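Long-range contacts in L-ornithine N(5)-monooxygenase (PDB 3S5W), which catalyses the FAD- and NADPH-dependent N5-hydroxylation of L-ornithine, the first step in making the hydroxamate groups of the siderophore pyoverdin: residues Gln161-Arg166 against Arg407-Ile412; Gly57-Leu62 against Ser442-Leu447; Lys280-Ile285 against Ala420-Ser425; Leu151-Met156 against Glu385-Tyr390. One frame throughout, in Å; residues are numbered along the deposited sequence.

Contact 1 of 4, residues Gln161-Arg166 against Arg407-Ile412; sequences QVEALR and RCKVAI
The methyl CG2 of V410 lies in the fork of L165, 3.8 Å from L165 CG and almost as near to both of that leucine's methyls. With CG1 anti to the carbonyl carbon (chi1 -66°), V410 presses CG1 on the backbone of the other segment, 3.6 Å from A164 N, and turns CG2 to L165. L165 reaches further with CD1, which meets I412 CG1 at 3.9 Å, while V162 crosses V410 at about a right angle, its CG1 resting 4.0 Å from V410 CG2. L184 of strand 183-186 also packs on L165 and I412. Two backbone bonds flank V162 in the pattern of a single parallel beta bridge to C408: V162 N donates to R407 O at 2.9 Å, and K409 N to V162 O at 3.0 Å. The segment 407-412 thus runs beside V162 of hairpin strand 161-171 before continuing into strand 411-414 of the same mixed sheet. Beyond the bridge the side chains become polar. E163 and K409 lie side by side and point the same way, but E163 OE1 stays 5.8 Å from K409 NZ, too far for a salt bridge. Q161 crosses R407 at about a right angle, with Q161 OE1 3.6 Å from R407 CA; the guanidinium of R407 turns instead to D405 and E389.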
# COMPACT_ATOMS: atom_id res chain seq x y z
N GLN A 161 -2.76 -0.34 35.96
CA GLN A 161 -3.09 -1.13 34.76
C GLN A 161 -3.64 -0.26 33.60
O GLN A 161 -4.43 0.66 33.83
CB GLN A 161 -4.11 -2.24 35.10
CG GLN A 161 -3.91 -2.97 36.45
CD GLN A 161 -2.98 -4.17 36.38
OE1 GLN A 161 -1.79 -4.05 36.03
NE2 GLN A 161 -3.50 -5.34 36.74
N VAL A 162 -3.22 -0.58 32.37
CA VAL A 162 -3.75 0.08 31.17
C VAL A 162 -5.12 -0.51 30.84
O VAL A 162 -5.21 -1.59 30.24
CB VAL A 162 -2.78 -0.07 29.96
CG1 VAL A 162 -3.29 0.72 28.77
CG2 VAL A 162 -1.38 0.39 30.34
N GLU A 163 -6.19 0.18 31.23
CA GLU A 163 -7.55 -0.32 31.05
C GLU A 163 -8.20 0.19 29.78
O GLU A 163 -9.24 -0.31 29.36
CB GLU A 163 -8.45 0.09 32.24
CG GLU A 163 -7.96 -0.36 33.63
CD GLU A 163 -8.01 -1.87 33.86
OE1 GLU A 163 -8.54 -2.61 33.00
OE2 GLU A 163 -7.50 -2.31 34.92
N ALA A 164 -7.63 1.23 29.19
CA ALA A 164 -8.16 1.82 27.97
C ALA A 164 -7.07 2.64 27.28
O ALA A 164 -6.00 2.86 27.84
CB ALA A 164 -9.41 2.66 28.26
N LEU A 165 -7.34 3.06 26.05
CA LEU A 165 -6.38 3.82 25.30
C LEU A 165 -7.00 5.13 24.91
O LEU A 165 -8.18 5.19 24.61
CB LEU A 165 -5.91 3.03 24.05
CG LEU A 165 -5.11 1.75 24.28
CD1 LEU A 165 -5.06 0.95 22.98
CD2 LEU A 165 -3.69 2.04 24.81
N ARG A 166 -6.18 6.17 24.93
CA ARG A 166 -6.60 7.49 24.48
C ARG A 166 -6.10 7.64 23.06
O ARG A 166 -4.90 7.52 22.81
CB ARG A 166 -5.97 8.59 25.35
CG ARG A 166 -6.55 8.71 26.75
CD ARG A 166 -5.57 9.45 27.73
NE ARG A 166 -5.06 10.71 27.19
CZ ARG A 166 -5.72 11.87 27.22
NH1 ARG A 166 -6.90 11.94 27.81
NH2 ARG A 166 -5.18 12.96 26.69
N ARG A 407 0.62 -5.74 32.52
CA ARG A 407 -0.02 -4.46 32.91
C ARG A 407 -0.99 -3.91 31.84
O ARG A 407 -1.96 -3.20 32.15
CB ARG A 407 1.02 -3.38 33.21
CG ARG A 407 1.81 -3.53 34.51
CD ARG A 407 2.98 -2.54 34.53
NE ARG A 407 3.98 -2.91 33.53
CZ ARG A 407 4.91 -2.11 33.02
NH1 ARG A 407 5.00 -0.84 33.39
NH2 ARG A 407 5.75 -2.58 32.12
N CYS A 408 -0.72 -4.23 30.58
CA CYS A 408 -1.54 -3.77 29.48
C CYS A 408 -2.71 -4.74 29.29
O CYS A 408 -2.52 -5.88 28.88
CB CYS A 408 -0.67 -3.66 28.22
SG CYS A 408 -1.28 -2.57 26.92
N LYS A 409 -3.91 -4.27 29.61
CA LYS A 409 -5.13 -5.07 29.57
C LYS A 409 -5.91 -4.88 28.25
O LYS A 409 -6.92 -5.55 28.01
CB LYS A 409 -6.05 -4.69 30.74
CG LYS A 409 -5.40 -4.78 32.13
CD LYS A 409 -5.35 -6.22 32.65
CE LYS A 409 -6.74 -6.67 33.13
NZ LYS A 409 -6.74 -8.09 33.53
N VAL A 410 -5.45 -3.93 27.44
CA VAL A 410 -6.10 -3.62 26.17
C VAL A 410 -5.45 -4.44 25.06
O VAL A 410 -4.29 -4.86 25.19
CB VAL A 410 -6.00 -2.12 25.82
CG1 VAL A 410 -6.78 -1.29 26.81
CG2 VAL A 410 -4.55 -1.67 25.78
N ALA A 411 -6.20 -4.67 23.98
CA ALA A 411 -5.70 -5.41 22.82
C ALA A 411 -5.36 -4.41 21.72
O ALA A 411 -6.17 -3.53 21.41
CB ALA A 411 -6.75 -6.42 22.35
N ILE A 412 -4.15 -4.52 21.16
CA ILE A 412 -3.72 -3.71 20.02
C ILE A 412 -3.36 -4.64 18.85
O ILE A 412 -2.54 -5.53 19.00
CB ILE A 412 -2.51 -2.84 20.38
CG1 ILE A 412 -2.81 -1.99 21.65
CG2 ILE A 412 -2.09 -1.97 19.17
CD1 ILE A 412 -1.60 -1.45 22.32

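Contact 2 of 4, residues Gly57-Leu62 against Ser442-Leu447; sequences GALEVL and SLYQHL. With PO4 (phosphate ion), chain G.
L59 lays its CD1 methyl over one face of the Y444 ring, a CH-pi contact 4.0 Å from the ring centroid and 17° off its normal. Its CG, anti to the carbonyl carbon (chi1 -66°), is carried to the tyrosine as well, 3.8 Å from Y444 CZ. The same methyl touches L443 CD2 at 4.0 Å and L447 CD1 at 3.9 Å, so one leucine touches side chains on successive turns of helix 432-447. At the ring edge the phenol hydroxyl takes over: Y444 OH donates to G57 O over 2.7 Å, tilted from the carbonyl plane. A water bridges the two segments next to it, giving a hydrogen bond to Y444 OH (3.0 Å) and receiving one from L59 N (2.8 Å). G57, with positive phi, is where the chain leaves helix 40-56 on its way to strand 61-65, and L49, R52 and Q56 of that helix pack on Y444. Elsewhere on helix 432-447, H446 ND1 makes a nearly straight bond (173°) to O1 of a phosphate, probably from the crystallisation liquor, which R401 also binds. Donating a hydrogen bond to a carbonyl and accepting one from water, with one face of its ring under a methyl, Y444 ties the C-terminal helix to the helix-strand turn by both polar and apolar means.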
# COMPACT_ATOMS: atom_id res chain seq x y z
N GLY A 57 -23.25 -9.99 19.16
CA GLY A 57 -23.54 -8.61 19.60
C GLY A 57 -22.77 -7.54 18.84
O GLY A 57 -21.57 -7.69 18.61
N ALA A 58 -23.44 -6.47 18.45
CA ALA A 58 -22.79 -5.35 17.75
C ALA A 58 -21.80 -4.67 18.69
O ALA A 58 -22.11 -4.47 19.87
CB ALA A 58 -23.81 -4.36 17.25
N LEU A 59 -20.62 -4.33 18.19
CA LEU A 59 -19.63 -3.58 18.98
C LEU A 59 -19.71 -2.10 18.66
O LEU A 59 -20.30 -1.71 17.66
CB LEU A 59 -18.20 -4.11 18.75
CG LEU A 59 -17.85 -5.52 19.22
CD1 LEU A 59 -16.46 -5.91 18.74
CD2 LEU A 59 -17.96 -5.70 20.74
N GLU A 60 -19.13 -1.27 19.53
CA GLU A 60 -19.06 0.17 19.32
C GLU A 60 -17.72 0.51 18.64
O GLU A 60 -16.68 0.56 19.31
CB GLU A 60 -19.21 0.92 20.65
CG GLU A 60 -20.66 1.33 20.96
CD GLU A 60 -21.03 2.65 20.29
OE1 GLU A 60 -20.15 3.53 20.18
OE2 GLU A 60 -22.20 2.80 19.87
N VAL A 61 -17.76 0.77 17.33
CA VAL A 61 -16.53 0.81 16.52
C VAL A 61 -16.39 2.11 15.70
O VAL A 61 -17.36 2.60 15.14
CB VAL A 61 -16.40 -0.47 15.61
CG1 VAL A 61 -15.14 -0.46 14.80
CG2 VAL A 61 -16.45 -1.75 16.45
N LEU A 62 -15.17 2.65 15.64
CA LEU A 62 -14.84 3.77 14.74
C LEU A 62 -13.56 3.49 13.94
O LEU A 62 -12.58 2.97 14.48
CB LEU A 62 -14.61 5.07 15.51
CG LEU A 62 -15.78 5.79 16.20
CD1 LEU A 62 -15.21 7.04 16.88
CD2 LEU A 62 -16.85 6.16 15.22
N SER A 442 -10.59 -12.79 17.22
CA SER A 442 -9.72 -12.53 18.36
C SER A 442 -10.28 -11.37 19.22
O SER A 442 -10.28 -11.45 20.45
CB SER A 442 -8.32 -12.20 17.87
OG SER A 442 -7.48 -11.81 18.94
N LEU A 443 -10.72 -10.30 18.56
CA LEU A 443 -11.24 -9.12 19.25
C LEU A 443 -12.45 -9.46 20.11
O LEU A 443 -12.49 -9.06 21.28
CB LEU A 443 -11.58 -8.00 18.26
CG LEU A 443 -12.19 -6.71 18.83
CD1 LEU A 443 -11.23 -6.04 19.81
CD2 LEU A 443 -12.56 -5.75 17.73
N TYR A 444 -13.42 -10.18 19.53
CA TYR A 444 -14.59 -10.64 20.31
C TYR A 444 -14.17 -11.51 21.48
O TYR A 444 -14.70 -11.36 22.57
CB TYR A 444 -15.61 -11.38 19.45
CG TYR A 444 -16.65 -10.49 18.80
CD1 TYR A 444 -17.79 -10.08 19.51
CD2 TYR A 444 -16.51 -10.08 17.48
CE1 TYR A 444 -18.75 -9.27 18.91
CE2 TYR A 444 -17.45 -9.27 16.88
CZ TYR A 444 -18.57 -8.87 17.59
OH TYR A 444 -19.51 -8.08 16.97
N GLN A 445 -13.22 -12.42 21.25
CA GLN A 445 -12.69 -13.27 22.31
C GLN A 445 -12.06 -12.44 23.43
O GLN A 445 -12.27 -12.73 24.62
CB GLN A 445 -11.70 -14.30 21.74
CG GLN A 445 -11.09 -15.31 22.74
CD GLN A 445 -12.14 -16.13 23.52
OE1 GLN A 445 -13.16 -16.57 22.97
NE2 GLN A 445 -11.89 -16.33 24.81
N HIS A 446 -11.30 -11.41 23.07
CA HIS A 446 -10.69 -10.52 24.05
C HIS A 446 -11.73 -9.69 24.83
O HIS A 446 -11.61 -9.54 26.05
CB HIS A 446 -9.66 -9.59 23.41
CG HIS A 446 -9.24 -8.47 24.31
ND1 HIS A 446 -8.28 -8.62 25.29
CD2 HIS A 446 -9.65 -7.18 24.38
CE1 HIS A 446 -8.12 -7.47 25.93
NE2 HIS A 446 -8.94 -6.58 25.40
N LEU A 447 -12.72 -9.15 24.13
CA LEU A 447 -13.75 -8.30 24.73
C LEU A 447 -14.84 -9.06 25.51
O LEU A 447 -15.58 -8.44 26.28
CB LEU A 447 -14.38 -7.38 23.68
CG LEU A 447 -13.48 -6.30 23.04
CD1 LEU A 447 -14.23 -5.57 21.93
CD2 LEU A 447 -12.95 -5.30 24.06
P PO4 G . -6.28 -10.95 27.04
O1 PO4 G . -7.12 -11.03 25.78
O2 PO4 G . -5.97 -9.50 27.36
O3 PO4 G . -7.04 -11.59 28.17
O4 PO4 G . -4.98 -11.71 26.85
O HOH W 1 -19.65 -5.37 15.74

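Contact 3 of 4, residues Lys280-Ile285 against Ala420-Ser425; sequences KFTDLI and ASHGLS
I285 pushes its CG2 methyl against the backbone of H422, 3.3 Å from H422 C and 3.5 Å from S421 O, a close fit of side chain on main chain. A chi1 of -169° puts CG1 anti to the backbone N and CG2 between N and the carbonyl carbon; CG2 thereby meets H422 while the longer branch brings I285 CD1 to 4.0 Å from G423 CA. One turn earlier, F281 presents the edge of its ring to the same G423 CA, 4.4 Å from F281 CE2. G423 has positive phi and is the first residue to leave the short helix 419-422; its lack of a side chain lets I285 and F281 approach the backbone here. T282 lies across H422 obliquely, its methyl CG2 near the plane of the imidazole at the ring edge, 3.5 Å from H422 ND1. Its hydroxyl is linked to the other segment through a water, which lies 3.0 Å from T282 OG1 and donates to H422 O at 2.8 Å. Y400 stacks on the H422 ring, and F281 also touches V276, one of the substrate-binding residues. Helix 279-287 is thus laid against the end of helix 419-422, with L297 of helix 290-299 packing on both I285 and L424.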
# COMPACT_ATOMS: atom_id res chain seq x y z
N LYS A 280 -3.57 -20.52 3.45
CA LYS A 280 -2.76 -21.61 4.05
C LYS A 280 -1.27 -21.27 4.27
O LYS A 280 -0.63 -21.73 5.23
CB LYS A 280 -2.83 -22.85 3.14
CG LYS A 280 -2.83 -24.18 3.87
CD LYS A 280 -3.29 -25.33 2.94
CE LYS A 280 -4.83 -25.42 2.88
NZ LYS A 280 -5.32 -26.83 2.94
N PHE A 281 -0.70 -20.48 3.36
CA PHE A 281 0.69 -20.13 3.51
C PHE A 281 0.91 -19.28 4.78
O PHE A 281 2.02 -19.29 5.31
CB PHE A 281 1.22 -19.38 2.28
CG PHE A 281 2.71 -19.22 2.30
CD1 PHE A 281 3.53 -20.26 1.86
CD2 PHE A 281 3.29 -18.04 2.75
CE1 PHE A 281 4.94 -20.14 1.87
CE2 PHE A 281 4.71 -17.89 2.77
CZ PHE A 281 5.53 -18.95 2.33
N THR A 282 -0.10 -18.55 5.23
CA THR A 282 0.08 -17.68 6.42
C THR A 282 0.50 -18.55 7.61
O THR A 282 1.48 -18.25 8.30
CB THR A 282 -1.17 -16.83 6.74
OG1 THR A 282 -1.54 -16.08 5.57
CG2 THR A 282 -0.92 -15.84 7.95
N ASP A 283 -0.23 -19.65 7.82
CA ASP A 283 0.03 -20.61 8.91
C ASP A 283 1.41 -21.24 8.75
O ASP A 283 2.16 -21.40 9.73
CB ASP A 283 -1.02 -21.73 8.91
CG ASP A 283 -2.32 -21.31 9.55
OD1 ASP A 283 -3.36 -21.94 9.24
OD2 ASP A 283 -2.34 -20.35 10.38
N LEU A 284 1.75 -21.57 7.51
CA LEU A 284 3.01 -22.23 7.22
C LEU A 284 4.22 -21.34 7.58
O LEU A 284 5.09 -21.77 8.32
CB LEU A 284 3.05 -22.65 5.74
CG LEU A 284 4.22 -23.49 5.20
CD1 LEU A 284 5.45 -22.67 4.95
CD2 LEU A 284 4.52 -24.69 6.12
N ILE A 285 4.26 -20.12 7.05
CA ILE A 285 5.40 -19.25 7.33
C ILE A 285 5.49 -18.89 8.83
O ILE A 285 6.58 -18.87 9.40
CB ILE A 285 5.48 -18.00 6.40
CG1 ILE A 285 6.84 -17.28 6.58
CG2 ILE A 285 4.26 -17.08 6.56
CD1 ILE A 285 7.20 -16.30 5.46
N ALA A 420 7.26 -10.29 7.68
CA ALA A 420 8.35 -11.17 8.19
C ALA A 420 7.84 -12.48 8.80
O ALA A 420 8.49 -13.52 8.68
CB ALA A 420 9.28 -10.43 9.18
N SER A 421 6.66 -12.45 9.41
CA SER A 421 6.11 -13.62 10.09
C SER A 421 4.91 -14.27 9.40
O SER A 421 4.57 -15.42 9.67
CB SER A 421 5.72 -13.25 11.53
OG SER A 421 4.82 -12.15 11.58
N HIS A 422 4.20 -13.50 8.59
CA HIS A 422 2.92 -13.97 8.02
C HIS A 422 2.94 -14.08 6.49
O HIS A 422 1.99 -14.58 5.91
CB HIS A 422 1.78 -12.99 8.40
CG HIS A 422 1.42 -13.02 9.85
ND1 HIS A 422 0.24 -13.57 10.32
CD2 HIS A 422 2.10 -12.59 10.94
CE1 HIS A 422 0.19 -13.43 11.63
NE2 HIS A 422 1.31 -12.85 12.04
N GLY A 423 3.99 -13.59 5.85
CA GLY A 423 4.19 -13.90 4.45
C GLY A 423 3.92 -12.75 3.50
O GLY A 423 3.50 -11.67 3.92
N LEU A 424 4.13 -13.02 2.21
CA LEU A 424 4.02 -11.99 1.17
C LEU A 424 2.60 -11.44 0.95
O LEU A 424 2.45 -10.37 0.35
CB LEU A 424 4.66 -12.49 -0.15
CG LEU A 424 6.20 -12.54 -0.06
CD1 LEU A 424 6.77 -13.47 -1.12
CD2 LEU A 424 6.82 -11.19 -0.22
N SER A 425 1.58 -12.14 1.45
CA SER A 425 0.23 -11.60 1.35
C SER A 425 0.04 -10.39 2.29
O SER A 425 -0.96 -9.67 2.19
CB SER A 425 -0.80 -12.67 1.73
OG SER A 425 -0.87 -13.65 0.73
O HOH W 2 -0.37 -13.33 5.19

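Contact 4 of 4, residues Leu151-Met156 against Glu385-Tyr390; sequences LRIEPM and EPLAEY
P386 sets its ring on the carbonyl of I153, with P386 CB 3.3 Å and P386 CG 3.4 Å from I153 O. This oxygen is buried here among carbons and has no hydrogen-bonding partner in the model. E154 CG also touches this ring, 4.0 Å from P386 CB; the carboxylate of E154 is engaged on its own strand, where R152 NE forms a salt bridge to E154 OE2 of 2.9 Å, and R166 of the neighbouring strand binds the second oxygen. These residues belong to strand 148-158, which pairs with strand 161-171 as an antiparallel hairpin; L151 and R152 both face I168 there, a classic beta bulge. L387 comes next and splits its methyls between two neighbours: L387 CD1 meets I153 CG2 at 3.7 Å, and L387 CD2 meets P155 CD at 3.8 Å. Holding CG anti to the carbonyl carbon (chi1 -69°) turns this fork toward the strand, where L165 of the hairpin partner also touches it. The loop then bends back, Y390 N bonding to L387 O, and the tyrosine ring meets P155, with Y390 CE1 4.1 Å from P155 CG. V162 and R407 pack on the same ring.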
# COMPACT_ATOMS: atom_id res chain seq x y z
N LEU A 151 -2.77 11.12 15.67
CA LEU A 151 -1.41 11.60 15.96
C LEU A 151 -0.64 10.69 16.92
O LEU A 151 0.56 10.49 16.77
CB LEU A 151 -1.44 13.05 16.48
CG LEU A 151 -2.20 14.11 15.67
CD1 LEU A 151 -2.34 15.42 16.46
CD2 LEU A 151 -1.54 14.39 14.34
N ARG A 152 -1.32 10.16 17.93
CA ARG A 152 -0.68 9.31 18.95
C ARG A 152 -1.70 8.56 19.78
O ARG A 152 -2.86 8.95 19.86
CB ARG A 152 0.24 10.13 19.88
CG ARG A 152 -0.49 11.12 20.77
CD ARG A 152 0.47 11.98 21.64
NE ARG A 152 -0.27 13.10 22.22
CZ ARG A 152 -0.49 14.25 21.61
NH1 ARG A 152 0.00 14.47 20.40
NH2 ARG A 152 -1.20 15.19 22.21
N ILE A 153 -1.25 7.48 20.41
CA ILE A 153 -2.08 6.66 21.26
C ILE A 153 -1.42 6.68 22.62
O ILE A 153 -0.22 6.43 22.71
CB ILE A 153 -2.14 5.20 20.76
CG1 ILE A 153 -2.46 5.15 19.26
CG2 ILE A 153 -3.14 4.38 21.59
CD1 ILE A 153 -3.81 5.74 18.89
N GLU A 154 -2.20 7.00 23.65
CA GLU A 154 -1.72 7.07 25.04
C GLU A 154 -2.45 6.07 25.95
O GLU A 154 -3.64 5.81 25.77
CB GLU A 154 -1.91 8.47 25.60
CG GLU A 154 -0.96 9.51 25.02
CD GLU A 154 -1.43 10.93 25.33
OE1 GLU A 154 -2.40 11.08 26.10
OE2 GLU A 154 -0.82 11.88 24.80
N PRO A 155 -1.72 5.51 26.94
CA PRO A 155 -2.32 4.60 27.91
C PRO A 155 -3.22 5.31 28.93
O PRO A 155 -2.84 6.34 29.45
CB PRO A 155 -1.10 4.02 28.63
CG PRO A 155 -0.03 5.03 28.45
CD PRO A 155 -0.26 5.63 27.10
N MET A 156 -4.41 4.77 29.18
CA MET A 156 -5.23 5.23 30.29
C MET A 156 -5.03 4.33 31.51
O MET A 156 -5.58 3.22 31.58
CB MET A 156 -6.70 5.32 29.90
CG MET A 156 -7.22 6.74 29.86
SD MET A 156 -9.02 6.86 29.62
CE MET A 156 -9.67 5.94 31.03
N GLU A 385 4.62 5.40 20.14
CA GLU A 385 5.67 5.85 21.10
C GLU A 385 5.24 5.89 22.57
O GLU A 385 5.93 5.32 23.40
CB GLU A 385 6.32 7.19 20.68
CG GLU A 385 7.55 7.61 21.53
CD GLU A 385 8.85 6.91 21.08
OE1 GLU A 385 9.20 7.00 19.88
OE2 GLU A 385 9.52 6.28 21.93
N PRO A 386 4.09 6.55 22.91
CA PRO A 386 3.72 6.56 24.34
C PRO A 386 3.42 5.19 24.94
O PRO A 386 3.19 5.10 26.14
CB PRO A 386 2.45 7.44 24.37
CG PRO A 386 2.54 8.28 23.17
CD PRO A 386 3.15 7.38 22.12
N LEU A 387 3.40 4.14 24.12
CA LEU A 387 3.11 2.78 24.59
C LEU A 387 4.36 1.88 24.62
O LEU A 387 4.27 0.72 25.01
CB LEU A 387 1.99 2.12 23.77
CG LEU A 387 0.56 2.68 23.92
CD1 LEU A 387 -0.37 2.19 22.81
CD2 LEU A 387 -0.01 2.34 25.28
N ALA A 388 5.51 2.44 24.21
CA ALA A 388 6.79 1.71 24.13
C ALA A 388 7.17 0.98 25.42
O ALA A 388 7.70 -0.13 25.38
CB ALA A 388 7.91 2.66 23.72
N GLU A 389 6.88 1.61 26.55
CA GLU A 389 7.10 1.00 27.86
C GLU A 389 6.38 -0.34 28.08
O GLU A 389 6.80 -1.13 28.93
CB GLU A 389 6.76 2.02 28.96
CG GLU A 389 6.15 1.44 30.22
CD GLU A 389 6.86 1.90 31.47
OE1 GLU A 389 7.08 3.12 31.62
OE2 GLU A 389 7.21 1.02 32.30
N TYR A 390 5.32 -0.60 27.31
CA TYR A 390 4.48 -1.81 27.49
C TYR A 390 4.61 -2.93 26.43
O TYR A 390 4.10 -4.03 26.63
CB TYR A 390 3.00 -1.44 27.63
CG TYR A 390 2.67 -0.48 28.75
CD1 TYR A 390 2.61 0.90 28.50
CD2 TYR A 390 2.41 -0.94 30.04
CE1 TYR A 390 2.31 1.80 29.52
CE2 TYR A 390 2.10 -0.05 31.07
CZ TYR A 390 2.05 1.32 30.80
OH TYR A 390 1.75 2.21 31.80

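How the contacts relate
Contacts 1 and 4 share the hairpin of strands 148-158 and 161-171 and lie about 10 Å apart between centres. A probable hydrogen bond from M156 N to A164 O (2.8 Å) joins them across the two strands. Contact 2 reaches the same mixed sheet, its centre about 15 Å from that of contact 1, and touches it where H446 CE1 meets K409 O at 3.1 Å. Contact 3 stands apart, its centre about 25 to 28 Å from those of the others, but contact 1 leads to it along the chain through strand 411-414. It lies near the substrate site: the side chain of F281 is about 10 Å from bound hydroxyornithine, while the side chain of I153 in contact 4 is about 8 Å from FAD.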